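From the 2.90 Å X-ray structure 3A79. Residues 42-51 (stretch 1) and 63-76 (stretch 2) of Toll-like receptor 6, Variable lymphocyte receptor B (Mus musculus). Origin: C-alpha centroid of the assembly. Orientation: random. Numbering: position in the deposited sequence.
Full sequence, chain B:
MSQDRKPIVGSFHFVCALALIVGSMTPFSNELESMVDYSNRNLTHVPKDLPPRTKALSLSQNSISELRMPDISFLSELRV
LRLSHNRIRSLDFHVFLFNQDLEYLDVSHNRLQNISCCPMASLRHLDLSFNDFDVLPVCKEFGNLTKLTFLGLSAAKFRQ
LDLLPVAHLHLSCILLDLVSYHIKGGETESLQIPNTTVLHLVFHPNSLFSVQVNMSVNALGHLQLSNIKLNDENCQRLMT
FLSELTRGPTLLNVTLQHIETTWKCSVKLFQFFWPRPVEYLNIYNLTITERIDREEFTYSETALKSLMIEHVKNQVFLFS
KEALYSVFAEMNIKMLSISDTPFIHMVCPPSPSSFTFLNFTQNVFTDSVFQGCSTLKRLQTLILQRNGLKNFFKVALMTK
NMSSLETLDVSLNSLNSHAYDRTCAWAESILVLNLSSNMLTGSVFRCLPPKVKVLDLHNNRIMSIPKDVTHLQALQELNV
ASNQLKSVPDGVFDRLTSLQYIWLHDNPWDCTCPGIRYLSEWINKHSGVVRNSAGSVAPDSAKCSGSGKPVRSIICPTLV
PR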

# COMPACT_ATOMS: atom_id res chain seq x y z
N ASN B 42 43.08 -4.85 13.74
CA ASN B 42 43.81 -6.13 13.83
C ASN B 42 44.93 -6.20 14.88
O ASN B 42 45.85 -7.02 14.77
CB ASN B 42 44.38 -6.51 12.47
CG ASN B 42 43.61 -7.63 11.80
OD1 ASN B 42 43.60 -8.76 12.30
ND2 ASN B 42 42.97 -7.34 10.67
N LEU B 43 44.83 -5.36 15.91
CA LEU B 43 45.94 -5.09 16.81
C LEU B 43 46.29 -6.23 17.75
O LEU B 43 45.55 -7.21 17.86
CB LEU B 43 45.64 -3.83 17.61
CG LEU B 43 46.00 -2.52 16.91
CD1 LEU B 43 45.01 -1.45 17.28
CD2 LEU B 43 47.42 -2.12 17.28
N THR B 44 47.42 -6.11 18.44
CA THR B 44 47.93 -7.18 19.30
C THR B 44 48.48 -6.68 20.63
O THR B 44 48.40 -7.36 21.64
CB THR B 44 48.99 -8.02 18.56
OG1 THR B 44 48.39 -9.26 18.15
CG2 THR B 44 50.20 -8.30 19.45
N HIS B 45 49.03 -5.48 20.60
CA HIS B 45 49.60 -4.85 21.78
C HIS B 45 48.97 -3.47 21.86
O HIS B 45 48.23 -3.08 20.95
CB HIS B 45 51.12 -4.73 21.62
CG HIS B 45 51.55 -4.06 20.35
ND1 HIS B 45 51.05 -4.42 19.11
CD2 HIS B 45 52.43 -3.06 20.12
CE1 HIS B 45 51.60 -3.66 18.18
NE2 HIS B 45 52.45 -2.83 18.76
N VAL B 46 49.24 -2.73 22.92
CA VAL B 46 48.69 -1.38 23.05
C VAL B 46 49.62 -0.32 22.47
O VAL B 46 50.60 0.06 23.11
CB VAL B 46 48.39 -1.04 24.51
CG1 VAL B 46 47.53 0.21 24.59
CG2 VAL B 46 47.70 -2.21 25.18
N PRO B 47 49.30 0.18 21.26
CA PRO B 47 50.12 1.11 20.46
C PRO B 47 50.93 2.06 21.32
O PRO B 47 50.39 3.04 21.82
CB PRO B 47 49.07 1.90 19.68
CG PRO B 47 47.98 0.93 19.47
CD PRO B 47 47.97 -0.01 20.66
N LYS B 48 52.22 1.78 21.47
CA LYS B 48 53.12 2.54 22.35
C LYS B 48 53.39 3.98 21.85
O LYS B 48 54.05 4.79 22.54
CB LYS B 48 54.43 1.75 22.58
CG LYS B 48 55.17 1.30 21.29
CD LYS B 48 54.34 0.34 20.41
CE LYS B 48 54.66 0.54 18.92
NZ LYS B 48 53.48 0.31 18.03
N ASP B 49 52.85 4.29 20.67
CA ASP B 49 53.06 5.56 19.97
C ASP B 49 52.02 6.64 20.30
O ASP B 49 52.29 7.83 20.12
CB ASP B 49 53.14 5.33 18.44
CG ASP B 49 51.81 4.80 17.83
OD1 ASP B 49 50.71 5.29 18.17
OD2 ASP B 49 51.88 3.90 16.96
N LEU B 50 50.84 6.24 20.77
CA LEU B 50 49.74 7.16 21.06
C LEU B 50 50.16 8.45 21.77
O LEU B 50 51.14 8.48 22.55
CB LEU B 50 48.65 6.48 21.89
CG LEU B 50 47.81 5.38 21.23
CD1 LEU B 50 47.50 4.31 22.25
CD2 LEU B 50 46.52 5.91 20.58
N PRO B 51 49.43 9.54 21.48
CA PRO B 51 49.60 10.85 22.12
C PRO B 51 49.43 10.72 23.63
O PRO B 51 48.40 10.23 24.11
CB PRO B 51 48.46 11.68 21.50
CG PRO B 51 48.19 11.03 20.18
CD PRO B 51 48.43 9.56 20.40
N SER B 63 42.85 -8.24 18.78
CA SER B 63 43.33 -9.53 19.26
C SER B 63 44.36 -9.37 20.37
O SER B 63 45.29 -10.17 20.49
CB SER B 63 43.92 -10.36 18.11
OG SER B 63 42.96 -10.61 17.09
N ILE B 64 44.20 -8.32 21.17
CA ILE B 64 44.99 -8.14 22.38
C ILE B 64 44.67 -9.28 23.35
O ILE B 64 43.53 -9.71 23.45
CB ILE B 64 44.68 -6.81 23.05
CG1 ILE B 64 45.03 -5.66 22.09
CG2 ILE B 64 45.43 -6.68 24.37
CD1 ILE B 64 44.44 -4.33 22.48
N SER B 65 45.69 -9.77 24.06
CA SER B 65 45.54 -10.96 24.90
C SER B 65 45.97 -10.74 26.35
O SER B 65 45.41 -11.33 27.27
CB SER B 65 46.31 -12.14 24.30
OG SER B 65 45.71 -12.57 23.08
N GLU B 66 46.98 -9.90 26.54
CA GLU B 66 47.40 -9.54 27.89
C GLU B 66 47.54 -8.03 27.98
O GLU B 66 47.81 -7.36 26.99
CB GLU B 66 48.71 -10.23 28.25
CG GLU B 66 49.81 -10.07 27.22
CD GLU B 66 51.14 -10.65 27.69
OE1 GLU B 66 51.16 -11.28 28.77
OE2 GLU B 66 52.16 -10.47 26.98
N LEU B 67 47.32 -7.48 29.17
CA LEU B 67 47.42 -6.05 29.35
C LEU B 67 48.38 -5.76 30.49
O LEU B 67 47.97 -5.69 31.65
CB LEU B 67 46.03 -5.45 29.64
CG LEU B 67 45.93 -3.95 29.90
CD1 LEU B 67 46.41 -3.16 28.70
CD2 LEU B 67 44.52 -3.54 30.26
N ARG B 68 49.66 -5.61 30.15
CA ARG B 68 50.71 -5.34 31.14
C ARG B 68 50.76 -3.86 31.47
O ARG B 68 50.28 -3.02 30.70
CB ARG B 68 52.07 -5.79 30.62
CG ARG B 68 52.23 -7.29 30.50
CD ARG B 68 51.65 -8.01 31.71
NE ARG B 68 52.10 -9.40 31.80
CZ ARG B 68 51.37 -10.39 32.30
NH1 ARG B 68 50.14 -10.16 32.75
NH2 ARG B 68 51.87 -11.62 32.34
N MET B 69 51.34 -3.53 32.62
CA MET B 69 51.43 -2.13 33.03
C MET B 69 52.14 -1.26 31.98
O MET B 69 51.60 -0.23 31.55
CB MET B 69 52.12 -2.00 34.39
CG MET B 69 51.96 -0.62 35.05
SD MET B 69 52.68 -0.55 36.71
CE MET B 69 54.41 -0.77 36.32
N PRO B 70 53.34 -1.68 31.54
CA PRO B 70 54.08 -0.84 30.60
C PRO B 70 53.30 -0.62 29.31
O PRO B 70 53.72 0.20 28.50
CB PRO B 70 55.35 -1.65 30.31
CG PRO B 70 55.45 -2.65 31.41
CD PRO B 70 54.04 -2.95 31.80
N ASP B 71 52.19 -1.33 29.14
CA ASP B 71 51.32 -1.16 27.97
C ASP B 71 50.48 0.11 28.04
O ASP B 71 50.12 0.66 26.99
CB ASP B 71 50.38 -2.36 27.79
CG ASP B 71 51.08 -3.57 27.20
OD1 ASP B 71 52.32 -3.67 27.34
OD2 ASP B 71 50.39 -4.41 26.59
N ILE B 72 50.14 0.56 29.25
CA ILE B 72 49.32 1.76 29.44
C ILE B 72 49.85 2.78 30.46
O ILE B 72 49.20 3.80 30.71
CB ILE B 72 47.85 1.42 29.83
CG1 ILE B 72 47.83 0.35 30.91
CG2 ILE B 72 47.00 1.02 28.61
CD1 ILE B 72 46.51 0.23 31.57
N SER B 73 51.02 2.51 31.04
CA SER B 73 51.67 3.43 31.99
C SER B 73 51.65 4.88 31.54
O SER B 73 51.35 5.78 32.32
CB SER B 73 53.13 3.04 32.23
OG SER B 73 53.27 1.68 32.62
N PHE B 74 52.02 5.10 30.27
CA PHE B 74 52.25 6.44 29.72
C PHE B 74 50.99 7.29 29.53
O PHE B 74 51.06 8.52 29.52
CB PHE B 74 53.03 6.35 28.40
CG PHE B 74 52.29 5.60 27.32
CD1 PHE B 74 51.61 6.28 26.33
CD2 PHE B 74 52.26 4.21 27.32
CE1 PHE B 74 50.92 5.59 25.35
CE2 PHE B 74 51.57 3.52 26.34
CZ PHE B 74 50.90 4.21 25.36
N LEU B 75 49.84 6.64 29.34
CA LEU B 75 48.59 7.36 29.11
C LEU B 75 48.02 7.87 30.42
O LEU B 75 46.93 7.48 30.82
CB LEU B 75 47.58 6.45 28.42
CG LEU B 75 48.08 5.88 27.09
CD1 LEU B 75 47.52 4.49 26.83
CD2 LEU B 75 47.72 6.83 25.96
N SER B 76 48.75 8.77 31.07
CA SER B 76 48.42 9.23 32.41
C SER B 76 47.08 9.93 32.52
O SER B 76 46.55 10.08 33.63
CB SER B 76 49.52 10.15 32.95
OG SER B 76 49.25 11.51 32.63

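A single hydrogen bond joins these two stretches, although together they bury 563 Å² of surface; packing does the rest. The bond lies near the start of both segments, where the backbone N of Ser63 donates to the O of Leu43 at 3.0 Å, with an N-H...O angle of 144°. One residue further on, the CA of Ile64 lies 3.6 Å from the O of Thr44, and the angle of 160° at the hydrogen marks a CA-H...O contact. Both links use backbone atoms; the CA-to-CB bond of Thr44 points away, and this residue is exposed, a place that suits a polar threonine.

Val46 is the centre of the apolar contact. Its CA-to-CB bond points toward the second stretch, and the residue has 99 Å² covered there, the largest share of any residue. Its two methyls reach different partners: CG2 lies 3.9 Å from CD1 of Leu67, and CG1 lies 4.1 Å from CG2 of Ile72. A compact, branched side chain suits this buried place, because its two methyls can meet two apolar neighbours at once; CB of Val46 also lies 3.5 Å from the O of Asp71.

Further along, a type I turn from Pro47 to Leu50 meets the ring of Phe74, itself within a type I turn from Ile72 to Leu75. The flat ring, at chi1 62°, reaches the turn's backbone: its CZ is 3.8 Å from the O of Pro47, while the O of Lys48 lies over one face. Lys48 is exposed: its CA lies 4.1 Å from CZ of Phe74, while the end of its side chain leads away, and NZ of Lys48 makes a weak 3.4 Å hydrogen bond to NE2 of His45. Leu50, buried and pointing toward the second stretch, adds apolar contacts from its CB to CE1 of Phe74 and to CD2 of Leu75, both at 4.2 Å.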